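Local coordinates for D-2-hydroxyacid dehydrogensase protein (Ketogulonicigenium vulgare, PDB 4LSW), which probably catalyses the NAD(P)-dependent interconversion of D-2-hydroxy acids and 2-oxo acids, at residues D44-A57 with N67-V81. Numbering follows the deposited sequence.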
ATOM      1  N   ASP A  44      11.079 -14.138  28.321  1.00 13.44           N
ATOM      2  CA  ASP A  44      12.512 -14.407  28.378  1.00 12.89           C
ATOM      3  C   ASP A  44      12.991 -15.302  27.247  1.00 12.76           C
ATOM      4  O   ASP A  44      14.169 -15.280  26.884  1.00 16.99           O
ATOM      5  CB  ASP A  44      12.875 -15.088  29.698  1.00 14.51           C
ATOM      6  CG  ASP A  44      12.934 -14.126  30.851  1.00 19.56           C
ATOM      7  OD1 ASP A  44      12.970 -12.898  30.609  1.00 19.26           O
ATOM      8  OD2 ASP A  44      12.956 -14.606  32.007  1.00 18.53           O
ATOM      9  N   ARG A  45      12.080 -16.110  26.716  1.00 10.26           N
ATOM     10  CA  ARG A  45      12.437 -17.069  25.678  1.00 13.35           C
ATOM     11  C   ARG A  45      12.440 -16.497  24.267  1.00 12.70           C
ATOM     12  O   ARG A  45      13.039 -17.082  23.365  1.00 14.71           O
ATOM     13  CB  ARG A  45      11.486 -18.257  25.709  1.00 13.50           C
ATOM     14  CG  ARG A  45      11.427 -18.948  27.055  1.00 15.96           C
ATOM     15  CD  ARG A  45      10.914 -20.353  26.878  1.00 22.98           C
ATOM     16  NE  ARG A  45      10.771 -21.094  28.130  1.00 18.93           N
ATOM     17  CZ  ARG A  45      11.723 -21.851  28.674  1.00 16.48           C
ATOM     18  NH1 ARG A  45      12.917 -21.949  28.102  1.00 16.39           N
ATOM     19  NH2 ARG A  45      11.477 -22.508  29.804  1.00 11.93           N
ATOM     20  N   ILE A  46      11.769 -15.369  24.082  1.00 10.50           N
ATOM     21  CA  ILE A  46      11.525 -14.852  22.739  1.00 11.10           C
ATOM     22  C   ILE A  46      12.787 -14.313  22.070  1.00 10.52           C
ATOM     23  O   ILE A  46      13.405 -13.363  22.545  1.00 12.25           O
ATOM     24  CB  ILE A  46      10.432 -13.760  22.748  1.00  8.50           C
ATOM     25  CG1 ILE A  46       9.130 -14.305  23.342  1.00  9.55           C
ATOM     26  CG2 ILE A  46      10.198 -13.231  21.336  1.00 11.24           C
ATOM     27  CD1 ILE A  46       8.680 -15.645  22.759  1.00 11.07           C
ATOM     28  N   ARG A  47      13.150 -14.924  20.946  1.00 10.34           N
ATOM     29  CA  ARG A  47      14.320 -14.492  20.197  1.00 10.33           C
ATOM     30  C   ARG A  47      13.916 -13.694  18.961  1.00  9.31           C
ATOM     31  O   ARG A  47      14.703 -12.916  18.444  1.00 10.53           O
ATOM     32  CB  ARG A  47      15.194 -15.689  19.828  1.00 15.80           C
ATOM     33  CG  ARG A  47      15.872 -16.334  21.036  1.00 17.22           C
ATOM     34  CD  ARG A  47      16.585 -17.614  20.652  1.00 21.27           C
ATOM     35  NE  ARG A  47      17.624 -17.366  19.659  1.00 20.40           N
ATOM     36  CZ  ARG A  47      18.164 -18.304  18.889  1.00 21.33           C
ATOM     37  NH1 ARG A  47      17.765 -19.560  18.992  1.00 23.45           N
ATOM     38  NH2 ARG A  47      19.100 -17.977  18.008  1.00 25.36           N
ATOM     39  N   ALA A  48      12.687 -13.886  18.489  1.00 10.03           N
ATOM     40  CA  ALA A  48      12.192 -13.079  17.375  1.00  9.24           C
ATOM     41  C   ALA A  48      10.699 -12.804  17.506  1.00  8.46           C
ATOM     42  O   ALA A  48       9.955 -13.628  18.035  1.00  9.09           O
ATOM     43  CB  ALA A  48      12.489 -13.745  16.032  1.00 10.47           C
ATOM     44  N   ILE A  49      10.284 -11.639  17.019  1.00  9.15           N
ATOM     45  CA  ILE A  49       8.871 -11.300  16.915  1.00  8.59           C
ATOM     46  C   ILE A  49       8.496 -11.343  15.443  1.00  8.79           C
ATOM     47  O   ILE A  49       9.261 -10.891  14.581  1.00 10.76           O
ATOM     48  CB  ILE A  49       8.578  -9.917  17.504  1.00  8.52           C
ATOM     49  CG1 ILE A  49       8.709  -9.957  19.029  1.00 10.52           C
ATOM     50  CG2 ILE A  49       7.174  -9.457  17.116  1.00 10.05           C
ATOM     51  CD1 ILE A  49       8.667  -8.593  19.673  1.00  9.48           C
ATOM     52  N   ALA A  50       7.343 -11.938  15.155  1.00  8.95           N
ATOM     53  CA  ALA A  50       6.771 -11.913  13.819  1.00  9.89           C
ATOM     54  C   ALA A  50       5.543 -11.029  13.900  1.00  9.44           C
ATOM     55  O   ALA A  50       4.613 -11.300  14.660  1.00 10.06           O
ATOM     56  CB  ALA A  50       6.390 -13.322  13.369  1.00 11.11           C
ATOM     57  N   THR A  51       5.540  -9.954  13.125  1.00  9.06           N
ATOM     58  CA  THR A  51       4.473  -8.985  13.240  1.00 10.01           C
ATOM     59  C   THR A  51       3.977  -8.575  11.861  1.00 12.03           C
ATOM     60  O   THR A  51       4.301  -9.208  10.842  1.00 10.70           O
ATOM     61  CB  THR A  51       4.910  -7.761  14.090  1.00 13.19           C
ATOM     62  OG1 THR A  51       3.771  -6.936  14.389  1.00 11.87           O
ATOM     63  CG2 THR A  51       5.991  -6.946  13.385  1.00 11.92           C
ATOM     64  N   ARG A  52       3.173  -7.518  11.849  1.00 12.44           N
ATOM     65  CA  ARG A  52       2.640  -6.946  10.626  1.00 19.88           C
ATOM     66  C   ARG A  52       2.849  -5.441  10.677  1.00 26.47           C
ATOM     67  O   ARG A  52       3.032  -4.876  11.763  1.00 24.41           O
ATOM     68  CB  ARG A  52       1.155  -7.300  10.486  1.00 24.97           C
ATOM     69  CG  ARG A  52       0.920  -8.778  10.210  1.00 21.89           C
ATOM     70  CD  ARG A  52      -0.526  -9.206  10.449  1.00 27.15           C
ATOM     71  NE  ARG A  52      -1.457  -8.606   9.496  1.00 31.03           N
ATOM     72  CZ  ARG A  52      -2.094  -9.269   8.532  1.00 30.36           C
ATOM     73  NH1 ARG A  52      -1.924 -10.577   8.380  1.00 24.57           N
ATOM     74  NH2 ARG A  52      -2.922  -8.620   7.721  1.00 38.96           N
ATOM     75  N   GLY A  53       2.856  -4.801   9.510  1.00 29.83           N
ATOM     76  CA  GLY A  53       3.064  -3.366   9.426  1.00 29.95           C
ATOM     77  C   GLY A  53       2.173  -2.606  10.387  1.00 30.00           C
ATOM     78  O   GLY A  53       2.628  -1.708  11.093  1.00 32.17           O
ATOM     79  N   GLU A  54       0.904  -2.996  10.430  1.00 32.12           N
ATOM     80  CA  GLU A  54      -0.082  -2.380  11.309  1.00 31.68           C
ATOM     81  C   GLU A  54       0.299  -2.478  12.789  1.00 31.37           C
ATOM     82  O   GLU A  54       0.397  -1.472  13.497  1.00 34.96           O
ATOM     83  CB  GLU A  54      -1.436  -3.063  11.110  1.00 39.52           C
ATOM     84  CG  GLU A  54      -1.854  -3.230   9.657  1.00 36.28           C
ATOM     85  CD  GLU A  54      -2.922  -4.298   9.486  1.00 44.50           C
ATOM     86  OE1 GLU A  54      -2.654  -5.302   8.791  1.00 43.24           O
ATOM     87  OE2 GLU A  54      -4.028  -4.134  10.043  1.00 46.23           O
ATOM     88  N   LEU A  55       0.505  -3.709  13.241  1.00 21.74           N
ATOM     89  CA  LEU A  55       0.686  -4.023  14.657  1.00 20.62           C
ATOM     90  C   LEU A  55       2.018  -3.550  15.225  1.00 21.70           C
ATOM     91  O   LEU A  55       2.096  -3.146  16.387  1.00 24.83           O
ATOM     92  CB  LEU A  55       0.562  -5.532  14.870  1.00 17.66           C
ATOM     93  CG  LEU A  55      -0.699  -6.166  14.298  1.00 21.35           C
ATOM     94  CD1 LEU A  55      -0.605  -7.679  14.339  1.00 16.57           C
ATOM     95  CD2 LEU A  55      -1.889  -5.701  15.089  1.00 21.19           C
ATOM     96  N   GLY A  56       3.067  -3.639  14.416  1.00 17.08           N
ATOM     97  CA  GLY A  56       4.380  -3.171  14.830  1.00 16.66           C
ATOM     98  C   GLY A  56       4.916  -3.920  16.033  1.00 15.87           C
ATOM     99  O   GLY A  56       4.751  -5.132  16.137  1.00 15.59           O
ATOM    100  N   ALA A  57       5.554  -3.189  16.941  1.00 12.61           N
ATOM    101  CA  ALA A  57       6.112  -3.756  18.162  1.00 13.28           C
ATOM    102  C   ALA A  57       6.480  -2.603  19.077  1.00 15.30           C
ATOM    103  O   ALA A  57       7.366  -1.816  18.754  1.00 14.99           O
ATOM    104  CB  ALA A  57       7.341  -4.594  17.854  1.00 13.81           C
ATOM    105  N   ASN A  67      15.672 -10.920  25.536  1.00 12.47           N
ATOM    106  CA  ASN A  67      16.613 -11.644  24.704  1.00 12.86           C
ATOM    107  C   ASN A  67      16.231 -11.593  23.228  1.00 13.15           C
ATOM    108  O   ASN A  67      16.745 -12.354  22.415  1.00 13.08           O
ATOM    109  CB  ASN A  67      16.737 -13.082  25.202  1.00 16.86           C
ATOM    110  CG  ASN A  67      17.240 -13.150  26.633  1.00 16.22           C
ATOM    111  OD1 ASN A  67      18.275 -12.574  26.963  1.00 19.30           O
ATOM    112  ND2 ASN A  67      16.487 -13.824  27.498  1.00 15.39           N
ATOM    113  N   LEU A  68      15.341 -10.659  22.896  1.00 12.15           N
ATOM    114  CA  LEU A  68      14.936 -10.418  21.506  1.00 12.11           C
ATOM    115  C   LEU A  68      16.116 -10.091  20.578  1.00 11.17           C
ATOM    116  O   LEU A  68      16.986  -9.282  20.918  1.00 13.16           O
ATOM    117  CB  LEU A  68      13.925  -9.271  21.465  1.00 10.40           C
ATOM    118  CG  LEU A  68      13.244  -8.989  20.122  1.00  9.75           C
ATOM    119  CD1 LEU A  68      12.428 -10.184  19.647  1.00 10.60           C
ATOM    120  CD2 LEU A  68      12.364  -7.754  20.248  1.00 11.27           C
ATOM    121  N   GLU A  69      16.117 -10.709  19.397  1.00 12.95           N
ATOM    122  CA  GLU A  69      17.193 -10.524  18.422  1.00 12.44           C
ATOM    123  C   GLU A  69      16.706  -9.845  17.146  1.00 12.78           C
ATOM    124  O   GLU A  69      17.446  -9.092  16.491  1.00 12.53           O
ATOM    125  CB  GLU A  69      17.815 -11.876  18.058  1.00 12.66           C
ATOM    126  CG  GLU A  69      18.461 -12.596  19.239  1.00 17.26           C
ATOM    127  CD  GLU A  69      18.830 -14.042  18.940  1.00 19.62           C
ATOM    128  OE1 GLU A  69      18.709 -14.490  17.778  1.00 18.25           O
ATOM    129  OE2 GLU A  69      19.240 -14.745  19.889  1.00 20.26           O
ATOM    130  N   LEU A  70      15.452 -10.108  16.799  1.00 11.23           N
ATOM    131  CA  LEU A  70      14.955  -9.780  15.472  1.00  9.45           C
ATOM    132  C   LEU A  70      13.461  -9.561  15.490  1.00  8.73           C
ATOM    133  O   LEU A  70      12.724 -10.296  16.143  1.00 10.10           O
ATOM    134  CB  LEU A  70      15.278 -10.930  14.507  1.00 10.84           C
ATOM    135  CG  LEU A  70      14.588 -10.898  13.137  1.00 11.12           C
ATOM    136  CD1 LEU A  70      15.045  -9.716  12.302  1.00 12.82           C
ATOM    137  CD2 LEU A  70      14.833 -12.187  12.387  1.00 11.61           C
ATOM    138  N   ILE A  71      13.016  -8.535  14.776  1.00  8.14           N
ATOM    139  CA  ILE A  71      11.595  -8.351  14.526  1.00  8.17           C
ATOM    140  C   ILE A  71      11.405  -8.411  13.021  1.00  9.53           C
ATOM    141  O   ILE A  71      11.978  -7.604  12.290  1.00  9.28           O
ATOM    142  CB  ILE A  71      11.080  -7.000  15.059  1.00  9.17           C
ATOM    143  CG1 ILE A  71      11.302  -6.910  16.570  1.00  9.60           C
ATOM    144  CG2 ILE A  71       9.599  -6.840  14.736  1.00  9.60           C
ATOM    145  CD1 ILE A  71      11.088  -5.515  17.156  1.00 12.07           C
ATOM    146  N   SER A  72      10.628  -9.389  12.571  1.00  9.50           N
ATOM    147  CA  SER A  72      10.348  -9.570  11.157  1.00  8.40           C
ATOM    148  C   SER A  72       8.913  -9.156  10.871  1.00  8.85           C
ATOM    149  O   SER A  72       7.968  -9.649  11.498  1.00  8.74           O
ATOM    150  CB  SER A  72      10.627 -11.014  10.723  1.00  9.47           C
ATOM    151  OG  SER A  72      12.020 -11.237  10.633  1.00 10.17           O
ATOM    152  N   VAL A  73       8.772  -8.220   9.935  1.00 10.31           N
ATOM    153  CA  VAL A  73       7.478  -7.644   9.601  1.00  9.66           C
ATOM    154  C   VAL A  73       6.932  -8.221   8.297  1.00  9.65           C
ATOM    155  O   VAL A  73       7.650  -8.306   7.291  1.00 10.92           O
ATOM    156  CB  VAL A  73       7.589  -6.109   9.455  1.00  9.32           C
ATOM    157  CG1 VAL A  73       6.240  -5.511   9.135  1.00 12.17           C
ATOM    158  CG2 VAL A  73       8.166  -5.485  10.735  1.00 10.75           C
ATOM    159  N   TYR A  74       5.664  -8.624   8.335  1.00 11.86           N
ATOM    160  CA  TYR A  74       4.916  -9.016   7.142  1.00 10.86           C
ATOM    161  C   TYR A  74       4.346  -7.736   6.529  1.00 12.39           C
ATOM    162  O   TYR A  74       3.475  -7.099   7.120  1.00 15.31           O
ATOM    163  CB  TYR A  74       3.794  -9.970   7.555  1.00 12.10           C
ATOM    164  CG  TYR A  74       2.944 -10.553   6.444  1.00 14.36           C
ATOM    165  CD1 TYR A  74       1.897  -9.825   5.882  1.00 18.53           C
ATOM    166  CD2 TYR A  74       3.145 -11.853   6.004  1.00 16.00           C
ATOM    167  CE1 TYR A  74       1.100 -10.369   4.886  1.00 18.81           C
ATOM    168  CE2 TYR A  74       2.352 -12.401   5.016  1.00 14.59           C
ATOM    169  CZ  TYR A  74       1.338 -11.660   4.462  1.00 11.52           C
ATOM    170  OH  TYR A  74       0.553 -12.234   3.480  1.00 13.49           O
ATOM    171  N   GLY A  75       4.862  -7.355   5.364  1.00 12.95           N
ATOM    172  CA  GLY A  75       4.451  -6.117   4.715  1.00 12.49           C
ATOM    173  C   GLY A  75       5.609  -5.160   4.486  1.00 13.17           C
ATOM    174  O   GLY A  75       6.726  -5.389   4.972  1.00 13.28           O
ATOM    175  N   VAL A  76       5.352  -4.082   3.742  1.00 16.77           N
ATOM    176  CA  VAL A  76       6.382  -3.088   3.428  1.00 17.89           C
ATOM    177  C   VAL A  76       6.651  -2.113   4.575  1.00 19.98           C
ATOM    178  O   VAL A  76       7.803  -1.890   4.968  1.00 18.47           O
ATOM    179  CB  VAL A  76       6.006  -2.251   2.187  1.00 23.28           C
ATOM    180  CG1 VAL A  76       7.091  -1.241   1.885  1.00 24.21           C
ATOM    181  CG2 VAL A  76       5.779  -3.148   0.982  1.00 19.57           C
ATOM    182  N   GLY A  77       5.588  -1.508   5.088  1.00 21.15           N
ATOM    183  CA  GLY A  77       5.720  -0.504   6.126  1.00 17.49           C
ATOM    184  C   GLY A  77       6.037  -1.142   7.459  1.00 20.11           C
ATOM    185  O   GLY A  77       5.676  -2.292   7.709  1.00 19.58           O
ATOM    186  N   TYR A  78       6.716  -0.389   8.315  1.00 20.04           N
ATOM    187  CA  TYR A  78       7.068  -0.864   9.644  1.00 19.46           C
ATOM    188  C   TYR A  78       7.073   0.296  10.637  1.00 19.97           C
ATOM    189  O   TYR A  78       7.797   0.289  11.632  1.00 18.72           O
ATOM    190  CB  TYR A  78       8.405  -1.610   9.613  1.00 17.14           C
ATOM    191  CG  TYR A  78       9.561  -0.847   9.011  1.00 18.05           C
ATOM    192  CD1 TYR A  78       9.797  -0.856   7.637  1.00 18.62           C
ATOM    193  CD2 TYR A  78      10.438  -0.145   9.824  1.00 19.36           C
ATOM    194  CE1 TYR A  78      10.866  -0.171   7.100  1.00 22.30           C
ATOM    195  CE2 TYR A  78      11.505   0.537   9.298  1.00 23.03           C
ATOM    196  CZ  TYR A  78      11.715   0.526   7.940  1.00 20.75           C
ATOM    197  OH  TYR A  78      12.793   1.219   7.445  1.00 23.44           O
ATOM    198  N   ASP A  79       6.237   1.284  10.335  1.00 26.14           N
ATOM    199  CA  ASP A  79       6.056   2.489  11.138  1.00 29.12           C
ATOM    200  C   ASP A  79       5.830   2.211  12.623  1.00 25.55           C
ATOM    201  O   ASP A  79       6.341   2.922  13.490  1.00 21.82           O
ATOM    202  CB  ASP A  79       4.840   3.233  10.602  1.00 31.52           C
ATOM    203  CG  ASP A  79       3.620   2.339  10.526  1.00 37.31           C
ATOM    204  OD1 ASP A  79       3.790   1.136  10.213  1.00 41.08           O
ATOM    205  OD2 ASP A  79       2.500   2.821  10.801  1.00 42.19           O
ATOM    206  N   ALA A  80       5.052   1.173  12.910  1.00 20.86           N
ATOM    207  CA  ALA A  80       4.614   0.906  14.272  1.00 20.61           C
ATOM    208  C   ALA A  80       5.612   0.074  15.076  1.00 13.83           C
ATOM    209  O   ALA A  80       5.370  -0.233  16.253  1.00 17.09           O
ATOM    210  CB  ALA A  80       3.246   0.245  14.267  1.00 22.97           C
ATOM    211  N   VAL A  81       6.720  -0.306  14.448  1.00 12.68           N
ATOM    212  CA  VAL A  81       7.816  -0.894  15.202  1.00 12.97           C
ATOM    213  C   VAL A  81       8.588   0.267  15.828  1.00 14.76           C
ATOM    214  O   VAL A  81       8.898   1.250  15.144  1.00 14.90           O
ATOM    215  CB  VAL A  81       8.747  -1.729  14.306  1.00 12.73           C
ATOM    216  CG1 VAL A  81       9.967  -2.225  15.103  1.00 13.66           C
ATOM    217  CG2 VAL A  81       7.973  -2.887  13.663  1.00 11.87           C
TER
HETATM  218  O   HOH W   1      13.322 -12.398  24.997  1.00 13.09           O
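Alternating backbone bonds tie I49 and T51 to L70, S72 and Y74: I49 N donates to L70 O, S72 N to I49 O, T51 N to S72 O and Y74 N to T51 O, each at 2.9 Å between the named atoms. A second, separate bridge follows the turns, where A57 N reaches A80 O at 3.0 Å. The chain folds back to it with the help of T51: OG1, anti to the backbone N (chi1 -170°), donates to a lone pair of G56 O at 2.7 Å. G56 has positive phi, and a side chain there would collide with A80 O.

Strands 48-52 and 70-74 run parallel, their short axes 27° apart, and helix 59-63 connects them in a beta-alpha-beta unit. They are neighbouring strands of the mixed sheet that is distinct from the seven-stranded parallel sheet carrying the probable Rossmann-type glycine motif; in this family such a separate domain typically contributes to substrate binding.

Apolar contacts gather on the face bearing I49, T51, I71 and V73. L68 crosses I49 at about a right angle, CD1 lying 3.8 Å from I49 CG1, while T51 CG2 lies alongside V73 CG2 at 3.7 Å. I71 CD1 extends to the methyl of A57, and helix 83-89 packs against I71 and V81.

Polar contacts, from side chains and one water, join D44-R47 to N67-E69. R47 and E69 lie side by side; R47 NE donates to E69 OE2 at 3.1 Å in a salt bridge, meeting it from above the carboxylate plane, the two flat groups being turned 62° apart. E69 OE1 also bonds H304. With an alanine in place of R47, E69 OE2 would probably lose its guanidinium mate, the carboxylate still being held at OE1 by H304. N67 ND2 meets a lone pair of D44 O at 2.8 Å, nearly straight, and a water links I46 O to N67 N.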